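Local structure of polysaccharide deacetylase-like protein (Bacillus anthracis, 4V33) at residues E57-T62 / G112-F117; G123-E126 / T130-L133; N169-M174 / Q219-D224. The protein is a putative polysaccharide deacetylase that probably removes acetyl groups from cell-wall glycan with a bound zinc ion and is needed for osmotic stability and cell shape. All coordinates share one frame; numbering follows the deposited sequence.

Contact 1 (E57-T62 / G112-F117); sequences ESTNTT and GKRGEF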
loop_
_atom_site.group_PDB
_atom_site.type_symbol
_atom_site.label_atom_id
_atom_site.label_comp_id
_atom_site.label_asym_id
_atom_site.label_seq_id
_atom_site.Cartn_x
_atom_site.Cartn_y
_atom_site.Cartn_z
ATOM N N GLU A 57 7.756 -11.981 -9.222
ATOM C CA GLU A 57 8.520 -11.556 -10.388
ATOM C C GLU A 57 7.855 -11.951 -11.706
ATOM O O GLU A 57 8.278 -11.506 -12.770
ATOM C CB GLU A 57 9.938 -12.130 -10.337
ATOM C CG GLU A 57 10.774 -11.608 -9.176
ATOM C CD GLU A 57 12.175 -12.190 -9.153
ATOM O OE1 GLU A 57 12.310 -13.421 -8.988
ATOM O OE2 GLU A 57 13.144 -11.415 -9.298
ATOM N N SER A 58 6.822 -12.781 -11.636
ATOM C CA SER A 58 6.193 -13.297 -12.849
ATOM C C SER A 58 5.494 -12.203 -13.651
ATOM O O SER A 58 4.988 -11.232 -13.086
ATOM C CB SER A 58 5.188 -14.404 -12.518
ATOM O OG SER A 58 5.822 -15.514 -11.907
ATOM N N THR A 59 5.467 -12.372 -14.971
ATOM C CA THR A 59 4.740 -11.454 -15.844
ATOM C C THR A 59 3.719 -12.203 -16.682
ATOM O O THR A 59 2.894 -11.592 -17.355
ATOM C CB THR A 59 5.684 -10.709 -16.800
ATOM O OG1 THR A 59 6.354 -11.656 -17.640
ATOM C CG2 THR A 59 6.707 -9.907 -16.014
ATOM N N ASN A 60 3.784 -13.530 -16.650
ATOM C CA ASN A 60 2.851 -14.348 -17.409
ATOM C C ASN A 60 2.632 -15.734 -16.814
ATOM O O ASN A 60 3.331 -16.148 -15.884
ATOM C CB ASN A 60 3.277 -14.442 -18.883
ATOM C CG ASN A 60 4.668 -15.022 -19.064
ATOM O OD1 ASN A 60 5.038 -16.006 -18.426
ATOM N ND2 ASN A 60 5.448 -14.408 -19.946
ATOM N N THR A 61 1.645 -16.439 -17.352
ATOM C CA THR A 61 1.343 -17.804 -16.942
ATOM C C THR A 61 0.395 -18.417 -17.959
ATOM O O THR A 61 0.130 -17.820 -19.001
ATOM C CB THR A 61 0.687 -17.853 -15.544
ATOM O OG1 THR A 61 0.523 -19.215 -15.138
ATOM C CG2 THR A 61 -0.675 -17.158 -15.555
ATOM N N THR A 62 -0.101 -19.613 -17.666
ATOM C CA THR A 62 -1.118 -20.234 -18.500
ATOM C C THR A 62 -2.299 -20.644 -17.635
ATOM O O THR A 62 -2.128 -21.284 -16.599
ATOM C CB THR A 62 -0.568 -21.464 -19.242
ATOM O OG1 THR A 62 0.556 -21.071 -20.041
ATOM C CG2 THR A 62 -1.637 -22.076 -20.133
ATOM N N GLY A 112 0.852 -3.906 -19.850
ATOM C CA GLY A 112 1.965 -4.108 -18.931
ATOM C C GLY A 112 1.593 -3.903 -17.472
ATOM O O GLY A 112 2.456 -3.886 -16.587
ATOM N N LYS A 113 0.303 -3.737 -17.215
ATOM C CA LYS A 113 -0.177 -3.452 -15.876
ATOM C C LYS A 113 -0.218 -4.708 -15.007
ATOM O O LYS A 113 -0.329 -5.822 -15.509
ATOM C CB LYS A 113 -1.563 -2.808 -15.931
ATOM C CG LYS A 113 -1.604 -1.417 -16.531
ATOM C CD LYS A 113 -3.043 -1.081 -16.927
ATOM C CE LYS A 113 -3.235 0.386 -17.261
ATOM N NZ LYS A 113 -4.671 0.670 -17.571
ATOM N N ARG A 114 -0.126 -4.508 -13.696
ATOM C CA ARG A 114 -0.069 -5.611 -12.746
ATOM C C ARG A 114 -1.201 -5.502 -11.725
ATOM O O ARG A 114 -2.150 -4.736 -11.912
ATOM C CB ARG A 114 1.311 -5.634 -12.077
ATOM C CG ARG A 114 2.439 -5.796 -13.095
ATOM C CD ARG A 114 3.827 -5.779 -12.454
ATOM N NE ARG A 114 3.950 -6.808 -11.435
ATOM C CZ ARG A 114 4.238 -8.079 -11.692
ATOM N NH1 ARG A 114 4.426 -8.482 -12.945
ATOM N NH2 ARG A 114 4.325 -8.952 -10.698
ATOM N N GLY A 115 -1.120 -6.277 -10.653
ATOM C CA GLY A 115 -2.193 -6.309 -9.678
ATOM C C GLY A 115 -3.148 -7.475 -9.854
ATOM O O GLY A 115 -2.820 -8.479 -10.494
ATOM N N GLU A 116 -4.331 -7.338 -9.264
ATOM C CA GLU A 116 -5.357 -8.376 -9.321
ATOM C C GLU A 116 -6.155 -8.311 -10.622
ATOM O O GLU A 116 -6.642 -7.247 -11.031
ATOM C CB GLU A 116 -6.306 -8.242 -8.134
ATOM C CG GLU A 116 -7.349 -9.354 -8.029
ATOM C CD GLU A 116 -8.355 -9.070 -6.941
ATOM O OE1 GLU A 116 -9.261 -8.242 -7.166
ATOM O OE2 GLU A 116 -8.232 -9.653 -5.848
ATOM N N PHE A 117 -6.263 -9.461 -11.270
ATOM C CA PHE A 117 -7.101 -9.618 -12.450
ATOM C C PHE A 117 -8.226 -10.579 -12.097
ATOM O O PHE A 117 -7.972 -11.683 -11.626
ATOM C CB PHE A 117 -6.294 -10.216 -13.602
ATOM C CG PHE A 117 -5.220 -9.312 -14.144
ATOM C CD1 PHE A 117 -4.022 -9.138 -13.461
ATOM C CD2 PHE A 117 -5.397 -8.664 -15.357
ATOM C CE1 PHE A 117 -3.027 -8.323 -13.970
ATOM C CE2 PHE A 117 -4.396 -7.856 -15.879
ATOM C CZ PHE A 117 -3.215 -7.672 -15.174
#

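Contact 2 (G123-E126 / T130-L133); sequences GIKE and TIPL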
loop_
_atom_site.group_PDB
_atom_site.type_symbol
_atom_site.label_atom_id
_atom_site.label_comp_id
_atom_site.label_asym_id
_atom_site.label_seq_id
_atom_site.Cartn_x
_atom_site.Cartn_y
_atom_site.Cartn_z
ATOM N N GLY A 123 -18.779 -21.466 -20.683
ATOM C CA GLY A 123 -18.539 -22.479 -21.688
ATOM C C GLY A 123 -19.490 -22.302 -22.854
ATOM O O GLY A 123 -20.585 -21.759 -22.689
ATOM N N ILE A 124 -19.069 -22.750 -24.033
ATOM C CA ILE A 124 -19.928 -22.731 -25.213
ATOM C C ILE A 124 -20.093 -24.152 -25.726
ATOM O O ILE A 124 -19.099 -24.847 -25.947
ATOM C CB ILE A 124 -19.314 -21.893 -26.353
ATOM C CG1 ILE A 124 -18.691 -20.598 -25.818
ATOM C CG2 ILE A 124 -20.362 -21.628 -27.448
ATOM C CD1 ILE A 124 -19.684 -19.646 -25.207
ATOM N N LYS A 125 -21.341 -24.585 -25.916
ATOM C CA LYS A 125 -21.625 -25.903 -26.493
ATOM C C LYS A 125 -21.528 -25.848 -28.018
ATOM O O LYS A 125 -21.451 -24.765 -28.608
ATOM C CB LYS A 125 -23.033 -26.381 -26.115
ATOM C CG LYS A 125 -23.430 -26.213 -24.658
ATOM C CD LYS A 125 -22.975 -27.363 -23.789
ATOM C CE LYS A 125 -23.686 -28.666 -24.129
ATOM N NZ LYS A 125 -23.232 -29.733 -23.193
ATOM N N GLU A 126 -21.556 -27.022 -28.648
ATOM C CA GLU A 126 -21.474 -27.112 -30.103
ATOM C C GLU A 126 -22.586 -26.318 -30.797
ATOM O O GLU A 126 -22.343 -25.685 -31.824
ATOM C CB GLU A 126 -21.488 -28.576 -30.561
ATOM C CG GLU A 126 -21.361 -28.750 -32.070
ATOM C CD GLU A 126 -21.147 -30.197 -32.476
ATOM O OE1 GLU A 126 -20.089 -30.763 -32.126
ATOM O OE2 GLU A 126 -22.032 -30.766 -33.150
ATOM N N THR A 130 -24.613 -21.026 -24.211
ATOM C CA THR A 130 -23.633 -20.613 -23.204
ATOM C C THR A 130 -23.937 -21.262 -21.860
ATOM O O THR A 130 -25.102 -21.457 -21.495
ATOM C CB THR A 130 -23.572 -19.085 -23.029
ATOM O OG1 THR A 130 -24.884 -18.583 -22.730
ATOM C CG2 THR A 130 -23.049 -18.427 -24.295
ATOM N N ILE A 131 -22.875 -21.602 -21.138
ATOM C CA ILE A 131 -22.977 -22.306 -19.865
ATOM C C ILE A 131 -22.126 -21.582 -18.831
ATOM O O ILE A 131 -20.918 -21.447 -19.011
ATOM C CB ILE A 131 -22.417 -23.742 -19.987
ATOM C CG1 ILE A 131 -23.108 -24.506 -21.118
ATOM C CG2 ILE A 131 -22.532 -24.494 -18.657
ATOM C CD1 ILE A 131 -24.567 -24.839 -20.843
ATOM N N PRO A 132 -22.748 -21.116 -17.741
ATOM C CA PRO A 132 -21.961 -20.487 -16.676
ATOM C C PRO A 132 -21.014 -21.508 -16.056
ATOM O O PRO A 132 -21.421 -22.636 -15.780
ATOM C CB PRO A 132 -23.021 -20.063 -15.651
ATOM C CG PRO A 132 -24.333 -20.098 -16.393
ATOM C CD PRO A 132 -24.187 -21.160 -17.431
ATOM N N LEU A 133 -19.761 -21.122 -15.857
ATOM C CA LEU A 133 -18.818 -22.025 -15.216
ATOM C C LEU A 133 -18.454 -21.507 -13.828
ATOM O O LEU A 133 -19.141 -21.806 -12.850
ATOM C CB LEU A 133 -17.584 -22.243 -16.098
ATOM C CG LEU A 133 -17.909 -22.863 -17.466
ATOM C CD1 LEU A 133 -16.655 -22.962 -18.331
ATOM C CD2 LEU A 133 -18.586 -24.237 -17.337
#

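Contact 3 (N169-M174 / Q219-D224); sequences NFEAQM and QKLKDD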
loop_
_atom_site.group_PDB
_atom_site.type_symbol
_atom_site.label_atom_id
_atom_site.label_comp_id
_atom_site.label_asym_id
_atom_site.label_seq_id
_atom_site.Cartn_x
_atom_site.Cartn_y
_atom_site.Cartn_z
ATOM N N ASN A 169 7.492 22.554 -1.836
ATOM C CA ASN A 169 7.975 21.335 -2.481
ATOM C C ASN A 169 7.122 20.115 -2.149
ATOM O O ASN A 169 6.903 19.252 -3.012
ATOM C CB ASN A 169 9.453 21.094 -2.170
ATOM C CG ASN A 169 10.353 22.063 -2.906
ATOM O OD1 ASN A 169 9.933 22.691 -3.881
ATOM N ND2 ASN A 169 11.591 22.188 -2.452
ATOM N N PHE A 170 6.628 20.041 -0.912
ATOM C CA PHE A 170 5.715 18.965 -0.551
ATOM C C PHE A 170 4.467 19.015 -1.430
ATOM O O PHE A 170 4.024 17.991 -1.948
ATOM C CB PHE A 170 5.318 19.035 0.930
ATOM C CG PHE A 170 4.315 17.990 1.319
ATOM C CD1 PHE A 170 4.681 16.647 1.372
ATOM C CD2 PHE A 170 2.993 18.335 1.580
ATOM C CE1 PHE A 170 3.758 15.665 1.697
ATOM C CE2 PHE A 170 2.053 17.353 1.917
ATOM C CZ PHE A 170 2.437 16.017 1.978
ATOM N N GLU A 171 3.913 20.209 -1.615
ATOM C CA GLU A 171 2.741 20.351 -2.467
ATOM C C GLU A 171 3.039 19.903 -3.893
ATOM O O GLU A 171 2.208 19.255 -4.523
ATOM C CB GLU A 171 2.211 21.789 -2.442
ATOM C CG GLU A 171 0.955 21.966 -3.290
ATOM C CD GLU A 171 0.267 23.295 -3.076
ATOM O OE1 GLU A 171 0.475 23.927 -2.019
ATOM O OE2 GLU A 171 -0.493 23.708 -3.979
ATOM N N ALA A 172 4.222 20.246 -4.402
ATOM C CA ALA A 172 4.578 19.891 -5.773
ATOM C C ALA A 172 4.684 18.375 -5.918
ATOM O O ALA A 172 4.296 17.818 -6.948
ATOM C CB ALA A 172 5.882 20.568 -6.184
ATOM N N GLN A 173 5.201 17.719 -4.883
ATOM C CA GLN A 173 5.323 16.261 -4.873
ATOM C C GLN A 173 3.953 15.591 -4.819
ATOM O O GLN A 173 3.678 14.648 -5.576
ATOM C CB GLN A 173 6.217 15.826 -3.710
ATOM C CG GLN A 173 7.675 16.231 -3.933
ATOM C CD GLN A 173 8.485 16.297 -2.646
ATOM O OE1 GLN A 173 8.106 15.730 -1.619
ATOM N NE2 GLN A 173 9.611 16.991 -2.700
ATOM N N MET A 174 3.085 16.088 -3.947
ATOM C CA MET A 174 1.730 15.552 -3.869
ATOM C C MET A 174 0.948 15.825 -5.153
ATOM O O MET A 174 0.150 14.992 -5.594
ATOM C CB MET A 174 0.998 16.102 -2.651
ATOM C CG MET A 174 1.628 15.706 -1.325
ATOM S SD MET A 174 1.668 13.916 -0.992
ATOM C CE MET A 174 3.362 13.516 -1.417
ATOM N N GLN A 219 -5.495 18.767 2.221
ATOM C CA GLN A 219 -6.864 19.279 2.157
ATOM C C GLN A 219 -7.086 20.121 0.900
ATOM O O GLN A 219 -8.140 20.049 0.268
ATOM C CB GLN A 219 -7.183 20.135 3.379
ATOM C CG GLN A 219 -7.374 19.358 4.658
ATOM C CD GLN A 219 -7.751 20.263 5.806
ATOM O OE1 GLN A 219 -6.996 21.164 6.168
ATOM N NE2 GLN A 219 -8.934 20.052 6.366
ATOM N N LYS A 220 -6.083 20.919 0.548
ATOM C CA LYS A 220 -6.173 21.764 -0.635
ATOM C C LYS A 220 -6.269 20.926 -1.909
ATOM O O LYS A 220 -7.107 21.190 -2.772
ATOM C CB LYS A 220 -4.968 22.701 -0.713
ATOM C CG LYS A 220 -4.930 23.548 -1.976
ATOM C CD LYS A 220 -3.655 24.370 -2.057
ATOM C CE LYS A 220 -3.568 25.104 -3.394
ATOM N NZ LYS A 220 -2.304 25.880 -3.519
ATOM N N LEU A 221 -5.410 19.916 -2.018
ATOM C CA LEU A 221 -5.340 19.112 -3.235
ATOM C C LEU A 221 -6.522 18.160 -3.373
ATOM O O LEU A 221 -6.873 17.742 -4.479
ATOM C CB LEU A 221 -4.019 18.336 -3.292
ATOM C CG LEU A 221 -2.775 19.216 -3.460
ATOM C CD1 LEU A 221 -1.502 18.380 -3.439
ATOM C CD2 LEU A 221 -2.865 20.028 -4.740
ATOM N N LYS A 222 -7.127 17.818 -2.240
ATOM C CA LYS A 222 -8.290 16.943 -2.229
ATOM C C LYS A 222 -9.429 17.549 -3.038
ATOM O O LYS A 222 -9.750 18.729 -2.888
ATOM C CB LYS A 222 -8.738 16.676 -0.789
ATOM C CG LYS A 222 -9.980 15.797 -0.668
ATOM C CD LYS A 222 -10.231 15.439 0.794
ATOM C CE LYS A 222 -11.534 14.676 0.975
ATOM N NZ LYS A 222 -11.507 13.352 0.297
ATOM N N ASP A 223 -10.021 16.738 -3.910
ATOM C CA ASP A 223 -11.195 17.158 -4.679
ATOM C C ASP A 223 -12.026 15.947 -5.102
ATOM O O ASP A 223 -11.856 14.861 -4.547
ATOM C CB ASP A 223 -10.806 18.038 -5.878
ATOM C CG ASP A 223 -9.943 17.314 -6.907
ATOM O OD1 ASP A 223 -9.924 16.065 -6.949
ATOM O OD2 ASP A 223 -9.291 18.016 -7.706
ATOM N N ASP A 224 -12.913 16.124 -6.082
ATOM C CA ASP A 224 -13.801 15.039 -6.492
ATOM C C ASP A 224 -13.079 13.802 -7.028
ATOM O O ASP A 224 -13.621 12.697 -6.984
ATOM C CB ASP A 224 -14.825 15.528 -7.520
ATOM C CG ASP A 224 -15.752 16.586 -6.959
ATOM O OD1 ASP A 224 -15.747 16.791 -5.727
ATOM O OD2 ASP A 224 -16.494 17.208 -7.752
HETATM O O HOH W 1 -1.001 26.303 -1.380
#

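Contact 1 (E57-T62 / G112-F117)
The carbonyl oxygen of S58 takes two N-H groups from the guanidinium of R114. The main bond runs from R114 NH1 to S58 O at 2.8 Å, and its N-H...O angle of 167° makes it nearly straight. A weak second bond, from R114 NH2 to S58 O at 3.4 Å, is more bent. The oxygen meets the guanidinium at its edge and lies in its plane, as expected when both terminal nitrogens address one acceptor. R114 reaches it through a chain that is straight at chi2 and bends at chi3 (57°). The third nitrogen, NE, donates to E141 O, which restricts rotation of the group. T59 adds a looser van der Waals touch, its methyl CG2 standing obliquely 4.1 Å from R114 NH1. The backbones stay apart: the nearest CA atoms, those of T59 and R114, are 8.2 Å from each other, so this long side chain makes the connection. Within its own loop, the S58 hydroxyl bonds to T55 N, and the backbone of T59 pairs with T107. The contact thus joins the entries of strands 60-66 and 115-124, which belong to the three-stranded and four-stranded antiparallel sheets of a fibronectin type III beta-sandwich.

Contact 2 (G123-E126 / T130-L133)
Two strands run antiparallel, G123 facing I131 as a hydrogen-bonded pair and I124 facing T130 as a non-hydrogen-bonded one, with CA separations of 4.8 Å for G123-I131 and 4.7 Å for I124-T130. This is the turn end of the beta hairpin formed by strands 115-124 and 130-140 in the fibronectin type III domain. The bond from G123 N to I131 O is short at 2.7 Å and nearly straight (172°). The return bond, I131 N to G123 O, measures 2.8 Å but is more bent, at 147°. The same G123 O also receives a CA-H...O contact from T130, so one carbonyl meets two neighbouring groups of the partner strand.

On the face of I124 and T130, the two side chains lie alongside each other, pointing the same way. T130 sets OG1 between its N and carbonyl carbon (chi1 55°), which leaves CG2 anti to the carbonyl carbon and 3.7 Å from I124 CD1. The other face carries I131 and L133. There K125, bent at chi2 and chi3, folds its aliphatic part obliquely across I131, with CD 3.9 Å from I131 CG1. Its ammonium continues to D70, in a salt bridge, and to T71 O. I124 meanwhile pairs through its backbone with T73 and E74, which ties the hairpin to its neighbour in the sheet. G123 has no side chain, and the branch of L133 comes down on its backbone: L133 CD1 lies 3.5 Å from G123 N.

Contact 3 (N169-M174 / Q219-D224)
Two helices of the polysaccharide deacetylase domain, 167-179 and 211-221, meet here where the second of them ends, K222 being the first residue to leave helical geometry. A salt bridge links E171 to K220 across the outer side of the interface: K220 NZ lies 2.9 Å from E171 OE2, which accepts through its syn lone pair, the one on the side of the other oxygen. Both side chains have CG anti to the backbone N (chi1 -178° for E171, 176° for K220) and run extended from there, crossing at about a right angle. A water donates to E171 OE1 at 2.9 Å and also sits beside K220 NZ, though that second leg is too short to be trusted in detail. The carboxylate therefore engages the ammonium with one oxygen and the water with the other.

Deeper in, L221 points its CD1 at the backbone side of helix 167-179. CD1 lies 3.5 Å from M174 CB, tighter than usual carbon packing, and 4.0 Å from E171 O. M174 then bends away, its CG lying over the rim of one F170 ring face. F170 also touches A214 and V217 of helix 211-221, and M174 touches L218, while F170 meets Y149 of strand 146-149 edge-to-face. K178, from helix 167-179, bonds L221 O and D223, holding the departing chain beside the helix, and Q173 touches F355 of helix 352-359 while its OE1 is hydrogen-bonded to Y149 OH.

Overall arrangement
Contacts 1 and 2 share strand 115-124, the first at its start and the second at its end, so their centres stand 26 Å apart, with nearest atoms about 15 Å from each other. Contact 1 links the loops that lead into the two sheets of the fibronectin type III domain, whereas contact 2 stays within one sheet. Contact 3 belongs to the deacetylase domain, its centre 31 Å from that of contact 1 and 50 Å from that of contact 2. Contact 1 is the nearer of the two to contact 3, and E116, in its second segment, forms a salt bridge with K195. None of the three supplies a zinc ligand: the metal is held by D206, H264 and H268. Helix 211-221 of contact 3 follows D206 closely in the chain.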